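Glutathione S-transferase (Cupriavidus metallidurans, PDB 4MK3) probably transfers glutathione to electrophilic substrates, as other glutathione S-transferases do, and binds glutathione sulfinic acid in a pocket completed by its second subunit. Local coordinates at residues 25-30 with 48-53; 33-38 with 220-225; 41-46 with 97-102; 29-34 with 69-74. One frame throughout, in Å; residues are numbered along the deposited sequence.

Interaction 1: 25-30 with 48-53; sequences LYASQT and YEMIEE
The ring of Y26 lies alongside the I51 side chain, both pointing the same way. I51 CD1 sits over one ring face in a CH-pi contact, 4.1 Å from the ring centroid, and I51 CG2 meets CE2 of the same ring. On the opposite face of the sheet M50 bends at its second torsion (chi2 70°), which carries CE to 3.7 Å from A27 CB and beside the amide nitrogen of Q29. Along this face L25 CB packs on Y48 CD2 at 3.7 Å. The backbones pair in parallel register: L25 N donates to E49 O and L25 O accepts from I51 N, each at 2.8 Å, then A27 N reaches I51 O and E53 N reaches A27 O. Past the strand end Q29 NE2 bonds E52 OE1 at 3.0 Å, the carboxylate oxygen lying in the amide plane and using its anti lone pair. Q29 OE1 also takes a weak bond from R38. Alanine at Q29 would probably cost the E52 carboxylate this amide partner and leave M50 CE less covered. Strands 24-27 and 49-52, linked by helix 32-44, form the beta-alpha-beta unit that opens the thioredoxin-like domain of glutathione transferases.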
# COMPACT_ATOMS: atom_id res chain seq x y z
N LEU A 25 7.63 -18.22 0.38
CA LEU A 25 7.14 -17.03 -0.29
C LEU A 25 6.27 -17.43 -1.47
O LEU A 25 6.74 -18.06 -2.43
CB LEU A 25 8.28 -16.14 -0.80
CG LEU A 25 7.82 -14.82 -1.40
CD1 LEU A 25 7.37 -13.85 -0.35
CD2 LEU A 25 8.95 -14.20 -2.26
N TYR A 26 5.00 -17.07 -1.36
CA TYR A 26 4.05 -17.22 -2.44
C TYR A 26 4.17 -16.00 -3.32
O TYR A 26 4.03 -14.86 -2.87
CB TYR A 26 2.61 -17.39 -1.90
CG TYR A 26 2.38 -18.74 -1.31
CD1 TYR A 26 2.75 -19.01 0.00
CD2 TYR A 26 1.84 -19.77 -2.07
CE1 TYR A 26 2.56 -20.26 0.54
CE2 TYR A 26 1.64 -21.01 -1.54
CZ TYR A 26 2.01 -21.26 -0.25
OH TYR A 26 1.77 -22.54 0.23
N ALA A 27 4.48 -16.24 -4.58
CA ALA A 27 4.89 -15.17 -5.46
C ALA A 27 4.78 -15.63 -6.89
O ALA A 27 4.34 -16.72 -7.15
CB ALA A 27 6.31 -14.78 -5.14
N SER A 28 5.18 -14.78 -7.82
CA SER A 28 5.33 -15.19 -9.20
C SER A 28 6.64 -14.57 -9.67
O SER A 28 7.17 -13.65 -9.02
CB SER A 28 4.17 -14.73 -10.05
OG SER A 28 4.24 -13.33 -10.24
N GLN A 29 7.15 -15.09 -10.78
CA GLN A 29 8.43 -14.62 -11.30
C GLN A 29 8.29 -13.29 -12.03
O GLN A 29 9.29 -12.64 -12.34
CB GLN A 29 9.04 -15.66 -12.23
CG GLN A 29 9.38 -17.01 -11.56
CD GLN A 29 10.68 -16.98 -10.77
OE1 GLN A 29 11.56 -16.15 -11.01
NE2 GLN A 29 10.81 -17.92 -9.83
N THR A 30 7.05 -12.88 -12.31
CA THR A 30 6.80 -11.60 -13.00
C THR A 30 6.37 -10.49 -12.05
O THR A 30 6.63 -9.32 -12.35
CB THR A 30 5.72 -11.76 -14.10
OG1 THR A 30 4.55 -12.36 -13.55
CG2 THR A 30 6.23 -12.62 -15.22
N TYR A 48 14.73 -19.02 1.81
CA TYR A 48 13.27 -19.20 1.77
C TYR A 48 12.91 -20.10 0.61
O TYR A 48 13.70 -20.28 -0.33
CB TYR A 48 12.55 -17.86 1.65
CG TYR A 48 12.76 -17.19 0.30
CD1 TYR A 48 13.93 -16.50 0.02
CD2 TYR A 48 11.78 -17.23 -0.68
CE1 TYR A 48 14.11 -15.90 -1.20
CE2 TYR A 48 11.97 -16.65 -1.90
CZ TYR A 48 13.14 -15.98 -2.16
OH TYR A 48 13.34 -15.38 -3.38
N GLU A 49 11.74 -20.74 0.70
CA GLU A 49 11.21 -21.55 -0.39
C GLU A 49 10.34 -20.67 -1.26
O GLU A 49 9.46 -19.98 -0.76
CB GLU A 49 10.37 -22.70 0.17
CG GLU A 49 9.76 -23.59 -0.89
CD GLU A 49 8.93 -24.71 -0.30
OE1 GLU A 49 8.98 -24.91 0.93
OE2 GLU A 49 8.23 -25.39 -1.09
N MET A 50 10.60 -20.68 -2.56
CA MET A 50 9.84 -19.92 -3.53
C MET A 50 8.71 -20.80 -4.03
O MET A 50 8.95 -21.92 -4.49
CB MET A 50 10.75 -19.53 -4.70
CG MET A 50 10.04 -18.85 -5.87
SD MET A 50 9.46 -17.20 -5.47
CE MET A 50 8.85 -16.64 -7.06
N ILE A 51 7.48 -20.31 -3.95
CA ILE A 51 6.33 -21.07 -4.45
C ILE A 51 5.58 -20.21 -5.47
O ILE A 51 4.97 -19.20 -5.10
CB ILE A 51 5.36 -21.49 -3.32
CG1 ILE A 51 6.11 -22.31 -2.27
CG2 ILE A 51 4.22 -22.33 -3.91
CD1 ILE A 51 5.27 -22.71 -1.08
N GLU A 52 5.65 -20.58 -6.75
CA GLU A 52 4.98 -19.81 -7.79
C GLU A 52 3.51 -20.08 -7.65
O GLU A 52 3.10 -21.24 -7.57
CB GLU A 52 5.43 -20.20 -9.20
CG GLU A 52 6.83 -19.73 -9.59
CD GLU A 52 7.92 -20.68 -9.16
OE1 GLU A 52 9.10 -20.25 -9.10
OE2 GLU A 52 7.62 -21.86 -8.89
N GLU A 53 2.71 -19.01 -7.63
CA GLU A 53 1.27 -19.11 -7.47
C GLU A 53 0.63 -18.16 -8.47
O GLU A 53 0.96 -16.97 -8.47
CB GLU A 53 0.92 -18.69 -6.03
CG GLU A 53 -0.55 -18.75 -5.68
CD GLU A 53 -1.13 -20.15 -5.76
OE1 GLU A 53 -0.38 -21.16 -5.64
OE2 GLU A 53 -2.35 -20.25 -5.98

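Interaction 2: 33-38 with 220-225. With GSF (L-gamma-glutamyl-3-sulfino-L-alanylglycine), chain E.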
# COMPACT_ATOMS: atom_id res chain seq x y z
N TYR A 33 5.98 -6.48 -7.27
CA TYR A 33 5.93 -6.39 -5.82
C TYR A 33 6.64 -7.57 -5.20
O TYR A 33 7.34 -7.43 -4.19
CB TYR A 33 4.47 -6.36 -5.33
CG TYR A 33 3.56 -5.32 -5.96
CD1 TYR A 33 3.46 -4.03 -5.47
CD2 TYR A 33 2.74 -5.68 -7.01
CE1 TYR A 33 2.58 -3.12 -6.06
CE2 TYR A 33 1.88 -4.81 -7.59
CZ TYR A 33 1.80 -3.53 -7.12
OH TYR A 33 0.91 -2.67 -7.71
N ALA A 34 6.45 -8.75 -5.76
CA ALA A 34 7.16 -9.92 -5.27
C ALA A 34 8.65 -9.80 -5.58
O ALA A 34 9.48 -10.24 -4.79
CB ALA A 34 6.59 -11.19 -5.88
N ARG A 35 9.00 -9.16 -6.70
CA ARG A 35 10.41 -9.01 -7.03
C ARG A 35 11.11 -8.14 -5.99
O ARG A 35 12.22 -8.42 -5.59
CB ARG A 35 10.65 -8.43 -8.42
CG ARG A 35 12.13 -8.47 -8.79
CD ARG A 35 12.44 -7.73 -10.05
NE ARG A 35 13.79 -8.01 -10.51
CZ ARG A 35 14.28 -7.58 -11.65
NH1 ARG A 35 13.55 -6.78 -12.43
NH2 ARG A 35 15.49 -7.93 -12.04
N LYS A 36 10.43 -7.09 -5.55
CA LYS A 36 10.96 -6.26 -4.48
C LYS A 36 11.32 -7.08 -3.25
O LYS A 36 12.41 -6.95 -2.67
CB LYS A 36 9.97 -5.14 -4.13
CG LYS A 36 10.40 -4.25 -2.96
CD LYS A 36 9.39 -3.13 -2.66
CE LYS A 36 8.06 -3.72 -2.26
NZ LYS A 36 7.09 -2.69 -1.78
N VAL A 37 10.40 -7.96 -2.83
CA VAL A 37 10.65 -8.82 -1.69
C VAL A 37 11.79 -9.80 -1.95
O VAL A 37 12.63 -10.01 -1.10
CB VAL A 37 9.37 -9.58 -1.31
CG1 VAL A 37 9.68 -10.71 -0.33
CG2 VAL A 37 8.32 -8.61 -0.78
N ARG A 38 11.81 -10.40 -3.12
CA ARG A 38 12.87 -11.33 -3.45
C ARG A 38 14.24 -10.65 -3.47
O ARG A 38 15.23 -11.22 -3.02
CB ARG A 38 12.58 -12.02 -4.76
CG ARG A 38 11.30 -12.82 -4.73
CD ARG A 38 11.02 -13.39 -6.07
NE ARG A 38 12.05 -14.33 -6.45
CZ ARG A 38 12.35 -14.62 -7.70
NH1 ARG A 38 11.71 -14.00 -8.67
NH2 ARG A 38 13.30 -15.51 -7.97
N ASP A 220 19.43 -12.21 -10.58
CA ASP A 220 18.81 -13.48 -10.27
C ASP A 220 17.28 -13.45 -10.29
O ASP A 220 16.67 -14.50 -10.18
CB ASP A 220 19.27 -13.98 -8.89
CG ASP A 220 20.71 -14.46 -8.88
OD1 ASP A 220 21.20 -14.89 -9.94
OD2 ASP A 220 21.32 -14.45 -7.79
N THR A 221 16.68 -12.28 -10.39
CA THR A 221 15.22 -12.12 -10.30
C THR A 221 14.58 -11.47 -11.53
O THR A 221 13.47 -10.94 -11.44
CB THR A 221 14.81 -11.30 -9.06
OG1 THR A 221 15.40 -10.00 -9.14
CG2 THR A 221 15.25 -11.99 -7.77
N GLU A 222 15.25 -11.49 -12.67
CA GLU A 222 14.67 -10.88 -13.87
C GLU A 222 13.38 -11.60 -14.29
O GLU A 222 13.29 -12.85 -14.19
CB GLU A 222 15.68 -10.91 -15.02
CG GLU A 222 16.86 -10.02 -14.74
CD GLU A 222 17.98 -10.13 -15.75
OE1 GLU A 222 19.02 -9.47 -15.53
OE2 GLU A 222 17.84 -10.87 -16.75
N PRO A 223 12.36 -10.84 -14.75
CA PRO A 223 11.12 -11.51 -15.14
C PRO A 223 11.29 -12.27 -16.45
O PRO A 223 11.95 -11.76 -17.35
CB PRO A 223 10.14 -10.34 -15.32
CG PRO A 223 11.00 -9.18 -15.66
CD PRO A 223 12.27 -9.38 -14.90
N PRO A 224 10.71 -13.46 -16.55
CA PRO A 224 10.85 -14.28 -17.76
C PRO A 224 9.98 -13.73 -18.90
O PRO A 224 8.86 -13.30 -18.63
CB PRO A 224 10.35 -15.65 -17.32
CG PRO A 224 9.47 -15.38 -16.14
CD PRO A 224 10.03 -14.19 -15.46
N ARG A 225 10.51 -13.78 -20.12
CA ARG A 225 9.86 -13.25 -21.33
C ARG A 225 9.93 -11.73 -21.39
O ARG A 225 9.50 -11.11 -22.37
CB ARG A 225 8.41 -13.72 -21.46
CG ARG A 225 8.23 -15.21 -21.39
CD ARG A 225 7.00 -15.63 -22.18
NE ARG A 225 6.53 -16.96 -21.80
CZ ARG A 225 5.77 -17.21 -20.74
NH1 ARG A 225 5.39 -16.22 -19.94
NH2 ARG A 225 5.39 -18.45 -20.47
CB1 GSF E . -0.03 -5.37 -4.11
CG1 GSF E . 0.29 -6.76 -4.65
CD1 GSF E . -0.49 -7.10 -5.90
OE1 GSF E . -1.40 -6.41 -6.33
C1 GSF E . 1.75 -5.38 -2.38
O11 GSF E . 2.27 -6.52 -2.27
O12 GSF E . 2.48 -4.36 -2.30
N1 GSF E . -0.22 -3.97 -2.12
CA1 GSF E . 0.27 -5.25 -2.62
N2 GSF E . -0.09 -8.24 -6.58
CA2 GSF E . -0.79 -8.67 -7.74
CB2 GSF E . 0.10 -9.52 -8.59
SG2 GSF E . 1.28 -8.61 -9.52
O1S GSF E . 1.66 -9.47 -10.65
O2S GSF E . 2.44 -8.29 -8.63
C2 GSF E . -1.90 -9.64 -7.37
O2 GSF E . -1.68 -10.57 -6.60
N3 GSF E . -3.15 -9.43 -7.94
CA3 GSF E . -4.21 -10.36 -7.66
C3 GSF E . -5.54 -9.65 -7.38
O31 GSF E . -6.60 -10.35 -7.35
O32 GSF E . -5.60 -8.41 -7.20
O HOH W 1 14.75 -16.73 -9.94
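T221 OG1 is gripped from two directions: R35 NE donates to it at 2.9 Å, and it is also hydrogen-bonded to S217 O, in the helix just before. The R35 bond is nearly straight (164° at the hydrogen), and OG1 lies at the edge of the guanidinium group, almost in its plane. R35 reaches it fully extended from helix 32-44, with CG anti to the backbone N (chi1 -172°). Over one face of the same guanidinium come T221 O, E222 CA and P223 CD, the last 3.8 Å from NH1. T221 O is near NE but badly angled for a bond. NH2 is held separately by F218 O, so the flat group is fixed at two points of its rim while the chain passes across its face. T221 turns its methyl the other way: CG2 lies over the centre of the R38 guanidinium, 3.9 Å from CZ. At the edge of that group a water accepts from R38 NH2 at 2.7 Å and donates to D220 O at 3.0 Å; R38 is modelled in two conformers, which makes this bridge less certain. Y33, two residues before R35 on the same helix, faces the bound glutathione derivative. This is part of the interdomain interface of the glutathione transferase fold, where the first helix of the thioredoxin-like domain meets the C-terminal tail of the all-helical domain.

Interaction 3: 41-46 with 97-102; sequences LAEKKI and PVSRLI
With CG anti to its carbonyl carbon (chi1 -57°), K44 bends at chi2 (-67°) and chi3 (-64°), which turns its ammonium group to the backbone of residues 98-99. NZ donates to V98 O at 2.7 Å, coming from well out of the carbonyl plane, and makes a second, weak bond to S99 O at 3.3 Å. The aliphatic part follows the same course, CD and CE passing close to both carbonyl oxygens. D93 supplies a salt bridge and S96 O a further hydrogen bond to NZ. Next to it, E43 offers its backbone and the root of its side chain: S99 CB approaches E43 O to 3.3 Å, S99 OG lies 3.7 Å from E43 CB, and L101 CD1 packs on that same CB at 4.1 Å. The carboxylate of E43 goes another way, to R215 and S217. V98 CG1 packs against E43 O at the helix end, and the K45 side chain crosses V98 at about a right angle, with CD 4.1 Å from CG1. The helix closes here in a Schellman motif: K45 takes positive phi, I46 N bonds back to L41 O at 3.0 Å and K45 N to A42 O. The contact thus joins the C-terminal end of helix 32-44 to the loop between helices 85-94 and 106-134. A buried lysine charge is met by the carbonyls of V98 and S96 and the D93 carboxylate, with S99 O a weak fourth partner; since D93 also accepts from L101 N and I102 N, one carboxylate links the loop backbone to the helix end.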
# COMPACT_ATOMS: atom_id res chain seq x y z
N LEU A 41 15.20 -10.22 0.14
CA LEU A 41 15.66 -11.48 0.71
C LEU A 41 17.04 -11.89 0.22
O LEU A 41 17.86 -12.38 0.97
CB LEU A 41 14.65 -12.60 0.45
CG LEU A 41 13.31 -12.39 1.15
CD1 LEU A 41 12.24 -13.27 0.57
CD2 LEU A 41 13.45 -12.68 2.64
N ALA A 42 17.32 -11.64 -1.06
CA ALA A 42 18.63 -11.95 -1.61
C ALA A 42 19.72 -11.04 -1.01
O ALA A 42 20.78 -11.51 -0.64
CB ALA A 42 18.60 -11.80 -3.11
N GLU A 43 19.43 -9.75 -0.93
CA GLU A 43 20.40 -8.82 -0.37
C GLU A 43 20.74 -9.18 1.08
O GLU A 43 21.90 -9.06 1.50
CB GLU A 43 19.88 -7.38 -0.41
CG GLU A 43 19.64 -6.80 -1.80
CD GLU A 43 20.88 -6.37 -2.54
OE1 GLU A 43 21.99 -6.43 -1.98
OE2 GLU A 43 20.74 -5.96 -3.72
N LYS A 44 19.73 -9.65 1.82
CA LYS A 44 19.86 -9.99 3.25
C LYS A 44 20.42 -11.42 3.47
O LYS A 44 20.74 -11.81 4.60
CB LYS A 44 18.50 -9.92 3.93
CG LYS A 44 17.76 -8.59 3.85
CD LYS A 44 18.44 -7.51 4.59
CE LYS A 44 18.49 -7.74 6.09
NZ LYS A 44 19.08 -6.54 6.71
N LYS A 45 20.52 -12.18 2.39
CA LYS A 45 20.98 -13.57 2.44
C LYS A 45 20.08 -14.43 3.33
O LYS A 45 20.56 -15.27 4.11
CB LYS A 45 22.43 -13.63 2.87
CG LYS A 45 23.36 -12.82 1.97
CD LYS A 45 24.81 -12.92 2.43
CE LYS A 45 25.71 -12.04 1.58
NZ LYS A 45 25.70 -12.46 0.14
N ILE A 46 18.78 -14.21 3.20
CA ILE A 46 17.78 -14.98 3.93
C ILE A 46 17.25 -16.10 3.04
O ILE A 46 16.74 -15.84 1.95
CB ILE A 46 16.63 -14.07 4.39
CG1 ILE A 46 17.18 -13.00 5.33
CG2 ILE A 46 15.55 -14.89 5.10
CD1 ILE A 46 16.22 -11.86 5.54
N PRO A 97 21.54 -9.04 10.11
CA PRO A 97 22.30 -7.79 10.13
C PRO A 97 22.96 -7.49 8.80
O PRO A 97 23.53 -6.41 8.62
CB PRO A 97 23.35 -8.06 11.20
CG PRO A 97 23.57 -9.51 11.14
CD PRO A 97 22.23 -10.11 10.85
N VAL A 98 22.86 -8.42 7.86
CA VAL A 98 23.47 -8.27 6.55
C VAL A 98 22.68 -7.25 5.73
O VAL A 98 21.45 -7.32 5.65
CB VAL A 98 23.52 -9.62 5.79
CG1 VAL A 98 24.11 -9.42 4.39
CG2 VAL A 98 24.33 -10.64 6.58
N SER A 99 23.40 -6.30 5.13
CA SER A 99 22.81 -5.38 4.16
C SER A 99 21.53 -4.73 4.68
O SER A 99 20.45 -4.96 4.16
CB SER A 99 22.52 -6.12 2.86
OG SER A 99 21.89 -5.28 1.91
N ARG A 100 21.66 -3.92 5.73
CA ARG A 100 20.54 -3.13 6.22
C ARG A 100 19.97 -2.22 5.12
O ARG A 100 20.71 -1.40 4.58
CB ARG A 100 21.01 -2.27 7.38
CG ARG A 100 20.35 -2.58 8.68
CD ARG A 100 18.86 -2.38 8.58
NE ARG A 100 18.25 -2.44 9.90
CZ ARG A 100 18.06 -1.38 10.69
NH1 ARG A 100 17.50 -1.54 11.88
NH2 ARG A 100 18.44 -0.17 10.29
N LEU A 101 18.68 -2.34 4.84
CA LEU A 101 18.02 -1.62 3.73
C LEU A 101 17.05 -0.54 4.16
O LEU A 101 16.64 0.28 3.34
CB LEU A 101 17.29 -2.61 2.84
CG LEU A 101 18.19 -3.57 2.09
CD1 LEU A 101 17.35 -4.61 1.33
CD2 LEU A 101 19.14 -2.87 1.14
N ILE A 102 16.67 -0.52 5.42
CA ILE A 102 15.81 0.52 5.94
C ILE A 102 16.56 1.20 7.09
O ILE A 102 16.92 0.54 8.08
CB ILE A 102 14.45 0.00 6.42
CG1 ILE A 102 13.75 -0.80 5.31
CG2 ILE A 102 13.56 1.17 6.85
CD1 ILE A 102 12.46 -1.47 5.74

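Interaction 4: 29-34 with 69-74. With GSF (L-gamma-glutamyl-3-sulfino-L-alanylglycine), chain E.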
# COMPACT_ATOMS: atom_id res chain seq x y z
N GLN A 29 7.15 -15.09 -10.78
CA GLN A 29 8.43 -14.62 -11.30
C GLN A 29 8.29 -13.29 -12.03
O GLN A 29 9.29 -12.64 -12.34
CB GLN A 29 9.04 -15.66 -12.23
CG GLN A 29 9.38 -17.01 -11.56
CD GLN A 29 10.68 -16.98 -10.77
OE1 GLN A 29 11.56 -16.15 -11.01
NE2 GLN A 29 10.81 -17.92 -9.83
N THR A 30 7.05 -12.88 -12.31
CA THR A 30 6.80 -11.60 -13.00
C THR A 30 6.37 -10.49 -12.05
O THR A 30 6.63 -9.32 -12.35
CB THR A 30 5.72 -11.76 -14.10
OG1 THR A 30 4.55 -12.36 -13.55
CG2 THR A 30 6.23 -12.62 -15.22
N SER A 31 5.77 -10.83 -10.91
CA SER A 31 5.21 -9.84 -10.00
C SER A 31 6.28 -8.86 -9.55
O SER A 31 7.27 -9.28 -8.95
CB SER A 31 4.59 -10.50 -8.76
OG SER A 31 4.33 -9.53 -7.73
N PRO A 32 6.08 -7.55 -9.82
CA PRO A 32 7.12 -6.60 -9.41
C PRO A 32 7.14 -6.35 -7.92
O PRO A 32 8.19 -6.05 -7.34
CB PRO A 32 6.76 -5.35 -10.21
CG PRO A 32 5.30 -5.44 -10.45
CD PRO A 32 5.01 -6.91 -10.61
N TYR A 33 5.98 -6.48 -7.27
CA TYR A 33 5.93 -6.39 -5.82
C TYR A 33 6.64 -7.57 -5.20
O TYR A 33 7.34 -7.43 -4.19
CB TYR A 33 4.47 -6.36 -5.33
CG TYR A 33 3.56 -5.32 -5.96
CD1 TYR A 33 3.46 -4.03 -5.47
CD2 TYR A 33 2.74 -5.68 -7.01
CE1 TYR A 33 2.58 -3.12 -6.06
CE2 TYR A 33 1.88 -4.81 -7.59
CZ TYR A 33 1.80 -3.53 -7.12
OH TYR A 33 0.91 -2.67 -7.71
N ALA A 34 6.45 -8.75 -5.76
CA ALA A 34 7.16 -9.92 -5.27
C ALA A 34 8.65 -9.80 -5.58
O ALA A 34 9.48 -10.24 -4.79
CB ALA A 34 6.59 -11.19 -5.88
N GLY A 69 -6.06 -12.05 -1.57
CA GLY A 69 -5.90 -12.78 -2.81
C GLY A 69 -4.73 -12.34 -3.64
O GLY A 69 -4.76 -12.51 -4.86
N LYS A 70 -3.70 -11.80 -3.00
CA LYS A 70 -2.56 -11.22 -3.70
C LYS A 70 -1.24 -11.84 -3.30
O LYS A 70 -1.08 -12.35 -2.19
CB LYS A 70 -2.50 -9.70 -3.49
CG LYS A 70 -3.66 -8.95 -4.11
CD LYS A 70 -3.65 -7.49 -3.73
CE LYS A 70 -4.72 -6.75 -4.41
NZ LYS A 70 -4.31 -6.48 -5.82
N VAL A 71 -0.30 -11.82 -4.24
CA VAL A 71 1.10 -12.09 -3.94
C VAL A 71 1.88 -10.78 -4.02
O VAL A 71 1.49 -9.87 -4.77
CB VAL A 71 1.73 -13.12 -4.90
CG1 VAL A 71 1.13 -14.49 -4.64
CG2 VAL A 71 1.55 -12.72 -6.36
N PRO A 72 2.99 -10.68 -3.27
CA PRO A 72 3.60 -11.71 -2.43
C PRO A 72 2.90 -11.91 -1.11
O PRO A 72 2.26 -11.02 -0.55
CB PRO A 72 5.01 -11.17 -2.19
CG PRO A 72 4.86 -9.66 -2.31
CD PRO A 72 3.82 -9.46 -3.35
N CYS A 73 3.07 -13.13 -0.60
CA CYS A 73 2.64 -13.46 0.75
C CYS A 73 3.69 -14.39 1.33
O CYS A 73 4.05 -15.42 0.73
CB CYS A 73 1.26 -14.12 0.73
SG CYS A 73 0.64 -14.53 2.37
N LEU A 74 4.24 -14.02 2.49
CA LEU A 74 5.23 -14.83 3.18
C LEU A 74 4.56 -15.64 4.27
O LEU A 74 3.83 -15.10 5.10
CB LEU A 74 6.29 -13.92 3.80
CG LEU A 74 7.50 -14.61 4.43
CD1 LEU A 74 8.44 -15.16 3.37
CD2 LEU A 74 8.23 -13.62 5.36
CB1 GSF E . -0.03 -5.37 -4.11
CG1 GSF E . 0.29 -6.76 -4.65
CD1 GSF E . -0.49 -7.10 -5.90
OE1 GSF E . -1.40 -6.41 -6.33
C1 GSF E . 1.75 -5.38 -2.38
O11 GSF E . 2.27 -6.52 -2.27
O12 GSF E . 2.48 -4.36 -2.30
N1 GSF E . -0.22 -3.97 -2.12
CA1 GSF E . 0.27 -5.25 -2.62
N2 GSF E . -0.09 -8.24 -6.58
CA2 GSF E . -0.79 -8.67 -7.74
CB2 GSF E . 0.10 -9.52 -8.59
SG2 GSF E . 1.28 -8.61 -9.52
O1S GSF E . 1.66 -9.47 -10.65
O2S GSF E . 2.44 -8.29 -8.63
C2 GSF E . -1.90 -9.64 -7.37
O2 GSF E . -1.68 -10.57 -6.60
N3 GSF E . -3.15 -9.43 -7.94
CA3 GSF E . -4.21 -10.36 -7.66
C3 GSF E . -5.54 -9.65 -7.38
O31 GSF E . -6.60 -10.35 -7.35
O32 GSF E . -5.60 -8.41 -7.20
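The glutathione pocket is built here from two hallmarks of the thioredoxin-like fold, the N-terminal end of the first helix and the loop with a cis-proline, P72. P72 fits against the first helical turn: its CD meets Y33 CB at 3.7 Å and its CB meets A34 CB at 4.0 Å. S31 is the N-cap, OG accepting from A34 N at 3.0 Å. The same OG is modelled 2.4 Å from sulfinate O2S of the ligand, a contact too short to be taken at face value, although a donated hydrogen bond fits its position. Y33 lays one ring face against the gamma-glutamyl arm, CB1 of the ligand lying 3.8 Å above the plane over the ring centre, while O2S comes in plane at the ring edge; its OH bonds D124. A leucine in place of Y33 would probably take away this flat support for the arm and leave D124 without its hydroxyl partner. V71 pairs with the ligand much as a strand would, N to O2 at 3.0 Å and O from N2 at 2.9 Å. K70 NZ bonds O32 of the glycyl carboxylate at 2.7 Å and also OE1. K152 and R148 of the second subunit are further ligand partners. The peptide is therefore read by backbone pairing and by charge, and the helix start would probably help to stabilise the sulfinate anion.

How the interactions relate
All four contacts involve helix 32-44 or the strands it links, yet their chemistry follows their place. Interaction 4 is fully buried, made of proline, alanine and tyrosine carbon around the ligand; the other three are partly buried. Interaction 1 depends on regular backbone pairing at the edge of the sheet, and touches interaction 4 through Y26 N bonded to C73 O and A27 packed on A34. Interactions 2 and 3 instead rely on long cationic side chains: R35 and R38, in the first half of the helix, meet a threonine hydroxyl and a water, whereas K44 at its end meets loop carbonyls. L25 packs on R38, linking interactions 1 and 2. Interaction 3 lies farthest from the ligand pocket.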